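PDB 5G5G: putative xanthine dehydrogenase YAGS fad-binding subunit from Escherichia coli, which probably oxidises aldehydes in the periplasm, with the chain described here holding the molybdenum and its pterin cytosine dinucleotide cofactor. Local coordinates for residues Phe3-Glu9 with Pro680-Lys686; Arg417-Gly422 with Tyr707-Gly711; Val591-Val595 with Ala701-Val706. All coordinates share one frame; numbering follows the deposited sequence. Where two conformers were deposited one is given.

Overall arrangement
Contact 3 belongs to the core, contact 1 is partly buried and contact 2 lies at the surface. Contacts 2 and 3 share helix 698-710: strand 584-596 packs on its middle turns in contact 3, and the loop 417-422 closes over its last turn in contact 2. Their centres are about 9 Å apart, and Thr710 and Ala709 of one touch Val595 of the other. Contact 1 is separate, its centre about 39 Å from that of contact 3. The chemistry follows the setting: contact 3 is aliphatic packing without hydrogen bonds between its segments, whereas contact 1 joins two loops and contact 2 a loop to a helix end, through backbone and side-chain-to-backbone hydrogen bonds with proline and aromatic packing.

Contact 1. Residues Phe3-Glu9 with Pro680-Lys686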
loop_
_atom_site.group_PDB
_atom_site.type_symbol
_atom_site.label_atom_id
_atom_site.label_comp_id
_atom_site.label_asym_id
_atom_site.label_seq_id
_atom_site.Cartn_x
_atom_site.Cartn_y
_atom_site.Cartn_z
ATOM N N PHE C 3 32.012 19.983 -8.424
ATOM C CA PHE C 3 32.251 19.757 -6.994
ATOM C C PHE C 3 33.345 18.698 -6.818
ATOM O O PHE C 3 33.068 17.495 -6.861
ATOM C CB PHE C 3 30.963 19.352 -6.285
ATOM C CG PHE C 3 31.084 19.304 -4.794
ATOM C CD1 PHE C 3 31.088 20.478 -4.062
ATOM C CD2 PHE C 3 31.236 18.092 -4.107
ATOM C CE1 PHE C 3 31.196 20.454 -2.687
ATOM C CE2 PHE C 3 31.390 18.055 -2.702
ATOM C CZ PHE C 3 31.388 19.246 -2.013
ATOM N N ASP C 4 34.563 19.172 -6.615
ATOM C CA ASP C 4 35.687 18.242 -6.477
ATOM C C ASP C 4 36.494 18.412 -5.198
ATOM O O ASP C 4 37.416 17.623 -4.975
ATOM C CB ASP C 4 36.603 18.247 -7.729
ATOM C CG ASP C 4 37.147 19.611 -8.090
ATOM O OD1 ASP C 4 37.094 20.564 -7.275
ATOM O OD2 ASP C 4 37.661 19.734 -9.235
ATOM N N LYS C 5 36.137 19.393 -4.346
ATOM C CA LYS C 5 36.808 19.602 -3.077
ATOM C C LYS C 5 35.737 19.699 -2.017
ATOM O O LYS C 5 34.635 20.087 -2.319
ATOM C CB LYS C 5 37.634 20.897 -3.144
ATOM C CG LYS C 5 38.829 20.783 -4.076
ATOM C CD LYS C 5 39.590 22.099 -4.249
ATOM C CE LYS C 5 38.903 23.131 -5.161
ATOM N NZ LYS C 5 38.540 22.660 -6.553
ATOM N N PRO C 6 36.013 19.291 -0.781
ATOM C CA PRO C 6 34.945 19.440 0.223
ATOM C C PRO C 6 34.435 20.898 0.341
ATOM O O PRO C 6 35.204 21.827 0.117
ATOM C CB PRO C 6 35.630 19.013 1.521
ATOM C CG PRO C 6 36.771 18.147 1.065
ATOM C CD PRO C 6 37.254 18.769 -0.190
ATOM N N ALA C 7 33.168 21.085 0.656
ATOM C CA ALA C 7 32.555 22.421 0.740
ATOM C C ALA C 7 33.105 23.197 1.917
ATOM O O ALA C 7 33.382 22.615 2.957
ATOM C CB ALA C 7 31.041 22.299 0.864
ATOM N N GLY C 8 33.328 24.488 1.732
ATOM C CA GLY C 8 33.746 25.392 2.824
ATOM C C GLY C 8 32.484 26.083 3.306
ATOM O O GLY C 8 31.382 25.540 3.165
ATOM N N GLU C 9 32.615 27.283 3.848
ATOM C CA GLU C 9 31.441 28.058 4.244
ATOM C C GLU C 9 30.800 28.616 3.004
ATOM O O GLU C 9 31.476 29.078 2.098
ATOM C CB GLU C 9 31.797 29.237 5.165
ATOM C CG GLU C 9 32.043 28.804 6.606
ATOM C CD GLU C 9 32.236 29.982 7.570
ATOM O OE1 GLU C 9 31.587 31.059 7.413
ATOM O OE2 GLU C 9 33.056 29.817 8.481
ATOM N N PRO C 680 30.397 18.052 4.560
ATOM C CA PRO C 680 30.927 18.848 3.436
ATOM C C PRO C 680 31.592 18.041 2.319
ATOM O O PRO C 680 31.855 18.619 1.263
ATOM C CB PRO C 680 31.936 19.770 4.075
ATOM C CG PRO C 680 32.210 19.252 5.413
ATOM C CD PRO C 680 31.176 18.265 5.811
ATOM N N ILE C 681 31.822 16.738 2.519
ATOM C CA ILE C 681 32.374 15.898 1.450
ATOM C C ILE C 681 31.294 15.590 0.398
ATOM O O ILE C 681 31.601 15.282 -0.754
ATOM C CB ILE C 681 33.043 14.651 2.045
ATOM C CG1 ILE C 681 34.325 15.132 2.786
ATOM C CG2 ILE C 681 33.390 13.640 0.980
ATOM C CD1 ILE C 681 34.866 14.104 3.727
ATOM N N SER C 682 30.049 15.635 0.816
ATOM C CA SER C 682 28.912 15.286 -0.042
ATOM C C SER C 682 28.621 16.276 -1.190
ATOM O O SER C 682 28.442 15.851 -2.343
ATOM C CB SER C 682 27.635 15.098 0.807
ATOM O OG SER C 682 26.465 14.780 -0.010
ATOM N N SER C 683 28.496 17.553 -0.867
ATOM C CA SER C 683 28.026 18.561 -1.816
ATOM C C SER C 683 28.058 19.915 -1.181
ATOM O O SER C 683 28.300 20.010 0.008
ATOM C CB SER C 683 26.591 18.269 -2.247
ATOM O OG SER C 683 25.673 18.596 -1.171
ATOM N N PRO C 684 27.720 20.982 -1.953
ATOM C CA PRO C 684 27.644 22.325 -1.325
ATOM C C PRO C 684 26.494 22.454 -0.287
ATOM O O PRO C 684 26.526 23.323 0.551
ATOM C CB PRO C 684 27.394 23.283 -2.500
ATOM C CG PRO C 684 27.872 22.505 -3.703
ATOM C CD PRO C 684 27.585 21.045 -3.420
ATOM N N MET C 685 25.495 21.600 -0.403
ATOM C CA MET C 685 24.400 21.558 0.555
ATOM C C MET C 685 24.770 20.869 1.870
ATOM O O MET C 685 24.140 21.080 2.894
ATOM C CB MET C 685 23.163 20.852 -0.069
ATOM C CG MET C 685 22.607 21.552 -1.282
ATOM S SD MET C 685 22.059 23.247 -1.055
ATOM C CE MET C 685 20.684 22.990 0.045
ATOM N N LYS C 686 25.748 19.979 1.792
ATOM C CA LYS C 686 26.230 19.170 2.921
ATOM C C LYS C 686 25.203 18.150 3.435
ATOM O O LYS C 686 25.292 17.663 4.553
ATOM C CB LYS C 686 26.771 20.101 4.025
ATOM C CG LYS C 686 27.718 21.151 3.468
ATOM C CD LYS C 686 28.290 22.047 4.574
ATOM C CE LYS C 686 29.256 23.072 3.999
ATOM N NZ LYS C 686 29.473 24.219 4.909
#
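Phe3 and Ala7 pack against a type I beta turn, Ser683 to Lys686, and the residues leading into it, so that the end of strand 2-3 and the coil that follows are joined to the loop preceding helix 698-710. With CG anti to its backbone N (chi1 -171°), Phe3 directs its ring into this loop. Ser683 CA lies over one face in a CH-pi contact, 3.6 Å from the ring centroid, and Lys5 O lies over the opposite face, toward its rim. The carbonyl oxygens of Pro680 and Ile681 meet the ring edge, where the C-H dipoles suit them, and Pro684 CD comes to 3.6 Å from Phe3 CD1. A large flat ring fits here because its two faces and its rim each receive a different part of the backbone.

The coil is also held by a nearly straight hydrogen bond, 169° at the hydrogen, from Ala7 N to Pro680 O. Ala7 CB touches both Ser683 O and Lys686 CE, each at 3.7 Å. The long Lys686 side chain, extended beyond CG, passes this methyl to reach both Asp13, in a salt bridge, and Gly8. Its NZ donates to Gly8 O at 2.9 Å, from above the carbonyl plane.

Contact 2. Residues Arg417-Gly422 with Tyr707-Gly711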
loop_
_atom_site.group_PDB
_atom_site.type_symbol
_atom_site.label_atom_id
_atom_site.label_comp_id
_atom_site.label_asym_id
_atom_site.label_seq_id
_atom_site.Cartn_x
_atom_site.Cartn_y
_atom_site.Cartn_z
ATOM N N ARG C 417 15.025 -2.863 29.102
ATOM C CA ARG C 417 14.805 -4.177 28.475
ATOM C C ARG C 417 15.259 -5.317 29.418
ATOM O O ARG C 417 16.321 -5.241 30.042
ATOM C CB ARG C 417 15.613 -4.303 27.178
ATOM C CG ARG C 417 15.441 -5.636 26.443
ATOM C CD ARG C 417 16.408 -5.755 25.264
ATOM N NE ARG C 417 17.725 -6.094 25.800
ATOM C CZ ARG C 417 18.548 -7.064 25.378
ATOM N NH1 ARG C 417 18.320 -7.826 24.344
ATOM N NH2 ARG C 417 19.692 -7.225 26.027
ATOM N N ASN C 418 14.438 -6.343 29.505
ATOM C CA ASN C 418 14.813 -7.569 30.133
ATOM C C ASN C 418 15.520 -8.370 29.073
ATOM O O ASN C 418 14.911 -8.725 28.059
ATOM C CB ASN C 418 13.579 -8.299 30.648
ATOM C CG ASN C 418 13.939 -9.448 31.578
ATOM O OD1 ASN C 418 14.986 -10.082 31.426
ATOM N ND2 ASN C 418 13.097 -9.684 32.570
ATOM N N ALA C 419 16.804 -8.659 29.299
ATOM C CA ALA C 419 17.620 -9.409 28.338
ATOM C C ALA C 419 17.266 -10.906 28.271
ATOM O O ALA C 419 17.593 -11.569 27.300
ATOM C CB ALA C 419 19.094 -9.251 28.691
ATOM N N THR C 420 16.575 -11.432 29.256
ATOM C CA THR C 420 16.065 -12.788 29.156
ATOM C C THR C 420 14.727 -12.702 28.417
ATOM O O THR C 420 13.787 -12.024 28.919
ATOM C CB THR C 420 15.871 -13.431 30.527
ATOM O OG1 THR C 420 17.142 -13.441 31.214
ATOM C CG2 THR C 420 15.395 -14.869 30.388
ATOM N N PRO C 421 14.623 -13.377 27.256
ATOM C CA PRO C 421 13.361 -13.246 26.501
ATOM C C PRO C 421 12.168 -13.823 27.222
ATOM O O PRO C 421 12.318 -14.757 27.998
ATOM C CB PRO C 421 13.605 -14.070 25.251
ATOM C CG PRO C 421 15.071 -14.044 25.082
ATOM C CD PRO C 421 15.638 -14.095 26.478
ATOM N N GLY C 422 10.991 -13.281 26.945
ATOM C CA GLY C 422 9.760 -13.879 27.374
ATOM C C GLY C 422 9.251 -13.623 28.765
ATOM O O GLY C 422 8.305 -14.287 29.189
ATOM N N TYR C 707 11.596 -11.652 19.046
ATOM C CA TYR C 707 12.424 -12.618 19.752
ATOM C C TYR C 707 12.507 -12.282 21.247
ATOM O O TYR C 707 12.350 -13.164 22.117
ATOM C CB TYR C 707 13.827 -12.719 19.177
ATOM C CG TYR C 707 14.698 -13.632 20.018
ATOM C CD1 TYR C 707 14.462 -15.003 20.050
ATOM C CD2 TYR C 707 15.736 -13.135 20.800
ATOM C CE1 TYR C 707 15.223 -15.862 20.841
ATOM C CE2 TYR C 707 16.491 -14.001 21.580
ATOM C CZ TYR C 707 16.227 -15.347 21.596
ATOM O OH TYR C 707 16.965 -16.192 22.353
ATOM N N ASN C 708 12.812 -11.025 21.553
ATOM C CA ASN C 708 12.907 -10.630 22.947
ATOM C C ASN C 708 11.551 -10.859 23.665
ATOM O O ASN C 708 11.495 -11.248 24.838
ATOM C CB ASN C 708 13.346 -9.179 23.058
ATOM C CG ASN C 708 13.484 -8.718 24.500
ATOM O OD1 ASN C 708 12.661 -7.953 25.003
ATOM N ND2 ASN C 708 14.495 -9.233 25.196
ATOM N N ALA C 709 10.441 -10.656 22.965
ATOM C CA ALA C 709 9.128 -10.906 23.619
ATOM C C ALA C 709 8.788 -12.339 23.894
ATOM O O ALA C 709 8.104 -12.622 24.890
ATOM C CB ALA C 709 8.015 -10.292 22.806
ATOM N N THR C 710 9.207 -13.242 22.999
ATOM C CA THR C 710 8.727 -14.595 22.985
ATOM C C THR C 710 9.784 -15.672 23.200
ATOM O O THR C 710 9.438 -16.792 23.508
ATOM C CB THR C 710 8.079 -14.936 21.639
ATOM O OG1 THR C 710 9.016 -14.770 20.557
ATOM C CG2 THR C 710 6.877 -14.018 21.356
ATOM N N GLY C 711 11.039 -15.359 22.935
ATOM C CA GLY C 711 12.081 -16.347 22.806
ATOM C C GLY C 711 12.115 -17.140 21.504
ATOM O O GLY C 711 12.805 -18.157 21.454
#
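Asn708 bonds the loop 417-422 twice, once through its side-chain amide and once through its backbone carbonyl. The loop closes over the C-terminal end of helix 698-710, a glycine N-H taking up a carbonyl of the last turn. A chi1 of -179° swings the Asn708 amide away from its own N and out to the loop, where ND2 donates to Asn418 O at 2.9 Å. That bond is almost straight, 174° at the hydrogen, and the acceptor lies in the amide plane. Asn708 OD1 accepts from His433 N, so both ends of the buried amide are satisfied and its rotation is fixed; asparagine suits the place because it can donate and accept at once. Near it, Arg417 CG packs 3.9 Å from Asn708 OD1.

Helix-end carbonyls lack partners one turn further on, and the loop supplies one: Gly422 N donates to Asn708 O at 3.0 Å. Pro421, having no N-H of its own, contributes its ring instead, with CG 3.8 Å from Tyr707 CE2, while the tyrosine hydroxyl bonds Glu370. Gly422 and Gly711 both adopt positive phi, which glycine tolerates easily, and Gly711 is where the chain leaves the helix. On the loop side, an Asx turn shapes the approach, Asn418 OD1 accepting from Thr420 N. The glycine backbone comes close as well, Gly422 CA lying 3.2 Å from Ala709 O in a CA-H...O contact.

Contact 3. Residues Val591-Val595 with Ala701-Val706; sequences VEVGV and AIANAV
With Val593 CG1 beside the backbone N (chi1 -62°), CG2 falls between N and the carbonyl carbon and is carried onto the helix at Ala705, while Val591 takes a different setting, CG1 anti to its N (chi1 174°), and spreads both methyls over Ile702. The contact is alpha/beta packing: helix 698-710 lies on one face of the mixed sheet that contains strand 584-596. The two short segments run at 50° to each other, their axes approaching to 7.6 Å.

Val591, Val593 and Val595 alternate along the strand so that all three face the helix. Val591 CG2 meets Ala701 CB at 3.8 Å and also touches Ile702 CG1. The small Ala705 lets the strand come close: its CB sits 3.6 Å from Val591 O, and Val593 CG2 lies 3.7 Å from that same CB. Further along, Val593 and Val595 each reach a methyl of Val706, with Val595 CG2 to Val706 CG1 at 4.3 Å. Beta-branched valines suit an extended backbone and place methyls close to the main chain.

On the far side of the strand Glu592 forms salt bridges with Arg605 and Arg606, while the helix also bears on helix 354-372 through Ala703 and Asn704. The polar side chains have their partners outside the interface, and the carbonyls of Val591 and Ala705 meet methyls across it; dispersion and the exclusion of water hold the two segments together, without directional bonds.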
loop_
_atom_site.group_PDB
_atom_site.type_symbol
_atom_site.label_atom_id
_atom_site.label_comp_id
_atom_site.label_asym_id
_atom_site.label_seq_id
_atom_site.Cartn_x
_atom_site.Cartn_y
_atom_site.Cartn_z
ATOM N N VAL C 591 12.595 -0.694 18.757
ATOM C CA VAL C 591 11.185 -1.052 18.690
ATOM C C VAL C 591 10.730 -1.803 19.920
ATOM O O VAL C 591 11.467 -2.656 20.451
ATOM C CB VAL C 591 10.917 -1.983 17.467
ATOM C CG1 VAL C 591 9.488 -2.471 17.480
ATOM C CG2 VAL C 591 11.279 -1.271 16.179
ATOM N N GLU C 592 9.522 -1.486 20.369
ATOM C CA GLU C 592 8.841 -2.272 21.378
ATOM C C GLU C 592 7.636 -2.924 20.723
ATOM O O GLU C 592 6.850 -2.217 20.019
ATOM C CB GLU C 592 8.448 -1.385 22.582
ATOM C CG GLU C 592 7.664 -2.110 23.675
ATOM C CD GLU C 592 7.202 -1.166 24.778
ATOM O OE1 GLU C 592 8.024 -0.531 25.429
ATOM O OE2 GLU C 592 5.996 -1.095 25.028
ATOM N N VAL C 593 7.488 -4.244 20.884
ATOM C CA VAL C 593 6.350 -4.948 20.318
ATOM C C VAL C 593 5.565 -5.662 21.380
ATOM O O VAL C 593 6.100 -5.960 22.478
ATOM C CB VAL C 593 6.725 -6.043 19.310
ATOM C CG1 VAL C 593 7.423 -5.406 18.172
ATOM C CG2 VAL C 593 7.596 -7.125 19.967
ATOM N N GLY C 594 4.310 -5.982 21.053
ATOM C CA GLY C 594 3.532 -6.861 21.893
ATOM C C GLY C 594 3.213 -8.095 21.045
ATOM O O GLY C 594 2.935 -7.964 19.845
ATOM N N VAL C 595 3.260 -9.266 21.668
ATOM C CA VAL C 595 2.869 -10.504 20.987
ATOM C C VAL C 595 1.777 -11.120 21.854
ATOM O O VAL C 595 1.967 -11.353 23.059
ATOM C CB VAL C 595 4.033 -11.482 20.778
ATOM C CG1 VAL C 595 3.536 -12.796 20.135
ATOM C CG2 VAL C 595 5.148 -10.843 19.921
ATOM N N ALA C 701 14.771 -4.842 13.438
ATOM C CA ALA C 701 14.514 -4.370 14.809
ATOM C C ALA C 701 13.191 -4.929 15.328
ATOM O O ALA C 701 13.145 -5.399 16.440
ATOM C CB ALA C 701 14.517 -2.872 14.901
ATOM N N ILE C 702 12.150 -4.994 14.477
ATOM C CA ILE C 702 10.905 -5.643 14.877
ATOM C C ILE C 702 11.075 -7.160 15.147
ATOM O O ILE C 702 10.580 -7.693 16.144
ATOM C CB ILE C 702 9.829 -5.368 13.813
ATOM C CG1 ILE C 702 9.584 -3.847 13.758
ATOM C CG2 ILE C 702 8.534 -6.162 14.086
ATOM C CD1 ILE C 702 8.766 -3.461 12.534
ATOM N N ALA C 703 11.722 -7.865 14.239
ATOM C CA ALA C 703 12.016 -9.285 14.449
ATOM C C ALA C 703 12.768 -9.553 15.761
ATOM O O ALA C 703 12.384 -10.457 16.511
ATOM C CB ALA C 703 12.824 -9.853 13.282
ATOM N N ASN C 704 13.790 -8.739 16.042
ATOM C CA ASN C 704 14.572 -8.872 17.238
ATOM C C ASN C 704 13.699 -8.598 18.498
ATOM O O ASN C 704 13.882 -9.222 19.530
ATOM C CB ASN C 704 15.748 -7.949 17.164
ATOM C CG ASN C 704 16.809 -8.399 16.120
ATOM O OD1 ASN C 704 16.865 -9.546 15.715
ATOM N ND2 ASN C 704 17.659 -7.497 15.750
ATOM N N ALA C 705 12.772 -7.649 18.392
ATOM C CA ALA C 705 11.807 -7.359 19.470
ATOM C C ALA C 705 10.854 -8.508 19.685
ATOM O O ALA C 705 10.520 -8.828 20.812
ATOM C CB ALA C 705 11.031 -6.047 19.186
ATOM N N VAL C 706 10.367 -9.124 18.598
ATOM C CA VAL C 706 9.560 -10.347 18.722
ATOM C C VAL C 706 10.317 -11.485 19.412
ATOM O O VAL C 706 9.758 -12.171 20.279
ATOM C CB VAL C 706 9.013 -10.812 17.354
ATOM C CG1 VAL C 706 8.393 -12.196 17.450
ATOM C CG2 VAL C 706 8.006 -9.785 16.767
#